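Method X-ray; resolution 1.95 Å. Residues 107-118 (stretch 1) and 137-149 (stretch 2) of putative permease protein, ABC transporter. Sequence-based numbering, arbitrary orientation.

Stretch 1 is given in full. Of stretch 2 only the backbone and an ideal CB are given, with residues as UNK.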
# COMPACT_ATOMS: atom_id res chain seq x y z
N ASN A 107 5.47 10.95 6.41
CA ASN A 107 4.35 10.27 5.80
C ASN A 107 3.02 10.94 6.06
O ASN A 107 2.11 10.75 5.33
CB ASN A 107 4.31 8.80 6.19
CG ASN A 107 5.38 7.97 5.51
OD1 ASN A 107 5.56 8.03 4.32
ND2 ASN A 107 6.08 7.19 6.27
N MSE A 108 2.92 11.75 7.09
CA MSE A 108 1.65 12.36 7.43
C MSE A 108 1.48 13.77 6.84
O MSE A 108 0.64 14.51 7.26
CB MSE A 108 1.39 12.36 8.93
CG MSE A 108 1.37 11.01 9.57
SE MSE A 108 -0.03 9.90 9.00
CE MSE A 108 -1.45 10.79 9.83
N THR A 109 2.30 14.10 5.87
CA THR A 109 2.26 15.41 5.28
C THR A 109 2.28 15.35 3.76
O THR A 109 2.76 14.43 3.20
CB THR A 109 3.45 16.23 5.70
OG1 THR A 109 4.60 15.69 5.07
CG2 THR A 109 3.63 16.20 7.16
N CYS A 110 1.74 16.37 3.13
CA CYS A 110 1.67 16.48 1.69
C CYS A 110 2.05 17.84 1.15
O CYS A 110 2.10 18.78 1.87
CB CYS A 110 0.27 16.16 1.21
SG CYS A 110 -0.92 17.36 1.52
N LEU A 111 2.31 17.90 -0.13
CA LEU A 111 2.48 19.13 -0.83
C LEU A 111 1.31 19.27 -1.77
O LEU A 111 0.84 18.30 -2.29
CB LEU A 111 3.75 19.16 -1.62
CG LEU A 111 5.03 18.86 -0.90
CD1 LEU A 111 6.13 18.71 -1.86
CD2 LEU A 111 5.31 19.97 0.02
N ILE A 112 0.87 20.49 -1.95
CA ILE A 112 -0.26 20.84 -2.77
C ILE A 112 0.16 21.87 -3.79
O ILE A 112 0.96 22.71 -3.52
CB ILE A 112 -1.34 21.42 -1.89
CG1 ILE A 112 -1.84 20.36 -0.93
CG2 ILE A 112 -2.42 21.97 -2.67
CD1 ILE A 112 -2.72 19.37 -1.51
N SER A 113 -0.38 21.79 -4.98
CA SER A 113 -0.01 22.69 -6.04
C SER A 113 -0.56 24.08 -5.79
O SER A 113 -1.51 24.24 -5.09
CB SER A 113 -0.50 22.17 -7.38
OG SER A 113 -1.85 22.43 -7.54
N GLU A 114 0.02 25.08 -6.42
CA GLU A 114 -0.44 26.43 -6.29
C GLU A 114 -1.89 26.58 -6.75
O GLU A 114 -2.65 27.25 -6.11
CB GLU A 114 0.46 27.39 -7.06
CG GLU A 114 0.13 28.85 -6.84
CD GLU A 114 1.19 29.86 -7.31
OE1 GLU A 114 2.16 29.48 -7.98
OE2 GLU A 114 1.04 31.06 -6.98
N SER A 115 -2.28 25.95 -7.85
CA SER A 115 -3.66 26.03 -8.29
C SER A 115 -4.64 25.40 -7.33
O SER A 115 -5.69 25.92 -7.13
CB SER A 115 -3.86 25.39 -9.64
OG SER A 115 -3.21 26.11 -10.62
N LEU A 116 -4.28 24.26 -6.79
CA LEU A 116 -5.14 23.58 -5.86
C LEU A 116 -5.32 24.38 -4.60
O LEU A 116 -6.39 24.49 -4.10
CB LEU A 116 -4.66 22.18 -5.56
CG LEU A 116 -5.56 21.33 -4.70
CD1 LEU A 116 -6.97 21.39 -5.11
CD2 LEU A 116 -5.08 19.96 -4.58
N ALA A 117 -4.24 24.97 -4.12
CA ALA A 117 -4.31 25.79 -2.94
C ALA A 117 -5.26 26.95 -3.15
O ALA A 117 -6.04 27.26 -2.32
CB ALA A 117 -2.99 26.30 -2.60
N ARG A 118 -5.19 27.55 -4.32
CA ARG A 118 -6.06 28.64 -4.69
C ARG A 118 -7.51 28.21 -4.75
O ARG A 118 -8.35 28.88 -4.27
CB ARG A 118 -5.60 29.18 -6.03
CG ARG A 118 -6.48 30.22 -6.65
CD ARG A 118 -5.81 30.83 -7.85
NE ARG A 118 -5.93 29.97 -9.02
CZ ARG A 118 -4.90 29.46 -9.68
NH1 ARG A 118 -3.67 29.75 -9.31
NH2 ARG A 118 -5.12 28.67 -10.70
N UNK A 137 -10.50 10.43 12.39
CA UNK A 137 -9.99 11.77 12.50
C UNK A 137 -8.53 11.91 12.13
O UNK A 137 -8.00 12.97 12.19
CB UNK A 137 -10.20 12.28 13.93
N UNK A 138 -7.92 10.83 11.71
CA UNK A 138 -6.58 10.91 11.16
C UNK A 138 -6.60 11.75 9.89
O UNK A 138 -7.48 11.64 9.09
CB UNK A 138 -6.02 9.51 10.88
N UNK A 139 -5.61 12.59 9.75
CA UNK A 139 -5.55 13.49 8.62
C UNK A 139 -4.15 13.75 8.12
O UNK A 139 -3.20 13.55 8.81
CB UNK A 139 -6.21 14.82 8.99
N UNK A 140 -4.05 14.22 6.90
CA UNK A 140 -2.81 14.61 6.31
C UNK A 140 -2.68 16.12 6.44
O UNK A 140 -3.60 16.82 6.17
CB UNK A 140 -2.73 14.16 4.85
N UNK A 141 -1.51 16.57 6.85
CA UNK A 141 -1.22 17.97 7.02
C UNK A 141 -0.55 18.55 5.80
O UNK A 141 0.34 17.98 5.28
CB UNK A 141 -0.34 18.18 8.26
N UNK A 142 -0.94 19.73 5.38
CA UNK A 142 -0.31 20.34 4.24
C UNK A 142 0.99 21.03 4.64
O UNK A 142 0.99 22.03 5.29
CB UNK A 142 -1.27 21.33 3.58
N UNK A 143 2.10 20.45 4.26
CA UNK A 143 3.40 20.98 4.60
C UNK A 143 4.06 21.94 3.64
O UNK A 143 5.07 22.50 3.94
CB UNK A 143 4.35 19.80 4.81
N UNK A 144 3.52 22.05 2.45
CA UNK A 144 4.07 22.94 1.46
C UNK A 144 3.14 23.19 0.31
O UNK A 144 2.24 22.45 0.10
CB UNK A 144 5.39 22.38 0.93
N UNK A 145 3.42 24.23 -0.45
CA UNK A 145 2.74 24.51 -1.68
C UNK A 145 3.75 24.68 -2.79
O UNK A 145 4.64 25.46 -2.67
CB UNK A 145 1.86 25.75 -1.55
N UNK A 146 3.59 23.93 -3.86
CA UNK A 146 4.54 23.94 -4.95
C UNK A 146 4.01 24.63 -6.18
O UNK A 146 2.86 24.62 -6.44
CB UNK A 146 4.95 22.51 -5.30
N UNK A 147 4.91 25.25 -6.90
CA UNK A 147 4.62 25.92 -8.13
C UNK A 147 4.07 24.90 -9.11
O UNK A 147 4.61 23.85 -9.22
CB UNK A 147 5.86 26.62 -8.68
N UNK A 148 3.02 25.23 -9.83
CA UNK A 148 2.36 24.26 -10.66
C UNK A 148 3.38 23.68 -11.61
O UNK A 148 4.23 24.35 -12.11
CB UNK A 148 1.18 24.88 -11.41
N UNK A 149 3.28 22.39 -11.83
CA UNK A 149 4.13 21.72 -12.75
C UNK A 149 3.77 22.18 -14.17
O UNK A 149 2.69 22.59 -14.42
CB UNK A 149 4.01 20.20 -12.59

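Stretch 2 lies beside stretch 1 as a parallel strand, 140 to 146 against 109 to 113, so the side chains of paired residues share a face. Position 137 has nothing of stretch 1 within reach of its CB, so almost any residue would serve; it is Asp137. At 138 CB points sideways, 4.9 Å from Met108 CE, which favours a long chain with an aliphatic stem. Arg138 fits: its CG lies 3.6 Å from Met108 CE, and the selenomethionine methyl also sits over one face of the guanidinium. At 139 CB points away, leaving the choice open; Ala139 contributes its O, 3.4 Å from Met108 CE.

Position 140 begins the strand with CB pointing sideways, 5.0 Å from Cys110 SG, and extended angles suit a branched apolar residue. Ile140 places CG2 3.9 Å from Cys110 CB. At 141 the N donates to Met108 O (3.0 Å) and the O accepts from Cys110 N (3.0 Å). Its CB lies beside Thr109 CG2, where valine, isoleucine or threonine would suit; Thr141 pairs like with like. Position 142 turns to the Cys110 and Ile112 face, a place for a bulky aliphatic. Ile142 reaches both, CG1 3.9 Å from Cys110 SG and CD1 4.0 Å from Ile112 CG1.

At 143, phi/psi of -92/-11° interrupts the extended run. An ideal CB would have room, 3.8 Å from Thr109 CB, so small residues as well as glycine are plausible. Gly143 gives its N to Cys110 O (2.9 Å). Position 144 is stricter: an ideal CB would stand 2.6 Å from Leu111 CD2, a clash. Glycine is therefore indicated, and Gly144 yields that space to the leucine while its O accepts from Ile112 N (3.1 Å).

At 145 CB lies 5.0 Å from Ala117 CB, inviting a compact, beta-branched apolar residue. Val145 (t) sets CG1 4.2 Å from Ala117 CB. Position 146 offers Leu111 and the Ser113 backbone, a surface for a large flat or aliphatic group. Phe146 (p) lays a ring face over Ser113 CA, 3.7 Å from the ring centroid, with Leu111 CB at its edge; its N donates to Ile112 O (2.9 Å).

At 147 CB points away from stretch 1, which leaves the choice open; the deposited residue is Glu147. Position 148 faces the helix start, where Ser115 offers an amide and a hydroxyl, calling for a short acceptor. Asp148 answers with both oxygens: Ser115 N donates to OD1 (3.0 Å) and Ser115 OG to OD2 (2.7 Å). Position 149 makes no contact; it is Leu149.

Stretch 2 (137-149) DRAITIGGVFEDL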
# COMPACT_ATOMS: atom_id res chain seq x y z
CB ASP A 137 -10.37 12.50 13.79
CG ASP A 137 -9.68 11.99 14.99
OD1 ASP A 137 -8.66 11.34 14.84
OD2 ASP A 137 -10.18 12.24 16.10
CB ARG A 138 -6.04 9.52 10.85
CG ARG A 138 -4.80 9.52 10.04
CD ARG A 138 -4.21 8.15 9.93
NE ARG A 138 -3.57 7.80 11.17
CZ ARG A 138 -2.49 7.06 11.30
NH1 ARG A 138 -1.88 6.56 10.27
NH2 ARG A 138 -2.03 6.85 12.50
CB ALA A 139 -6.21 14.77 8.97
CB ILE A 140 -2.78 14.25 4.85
CG1 ILE A 140 -3.07 12.78 4.66
CG2 ILE A 140 -1.48 14.55 4.29
CD1 ILE A 140 -3.61 12.44 3.31
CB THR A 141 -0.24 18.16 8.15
OG1 THR A 141 -0.84 17.72 9.36
CG2 THR A 141 0.12 19.55 8.29
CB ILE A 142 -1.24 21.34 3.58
CG1 ILE A 142 -2.48 20.63 3.07
CG2 ILE A 142 -0.57 22.05 2.49
CD1 ILE A 142 -3.44 21.51 2.54
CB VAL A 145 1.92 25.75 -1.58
CG1 VAL A 145 1.22 26.01 -2.84
CG2 VAL A 145 0.97 25.66 -0.47
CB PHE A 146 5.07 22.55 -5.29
CG PHE A 146 4.02 21.59 -5.81
CD1 PHE A 146 3.79 21.45 -7.15
CD2 PHE A 146 3.29 20.83 -4.95
CE1 PHE A 146 2.85 20.59 -7.61
CE2 PHE A 146 2.36 19.98 -5.42
CZ PHE A 146 2.14 19.86 -6.74
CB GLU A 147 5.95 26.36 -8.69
CG GLU A 147 6.07 27.73 -9.08
CD GLU A 147 7.25 27.94 -10.00
OE1 GLU A 147 7.09 27.90 -11.23
OE2 GLU A 147 8.35 28.13 -9.50
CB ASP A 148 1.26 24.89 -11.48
CG ASP A 148 0.10 25.35 -10.68
OD1 ASP A 148 -0.16 24.85 -9.60
OD2 ASP A 148 -0.57 26.23 -11.16
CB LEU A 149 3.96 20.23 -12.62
CG LEU A 149 4.44 19.59 -11.34
CD1 LEU A 149 3.89 18.25 -11.18
CD2 LEU A 149 5.90 19.54 -11.30
O HOH W 1 -1.38 22.35 -10.92
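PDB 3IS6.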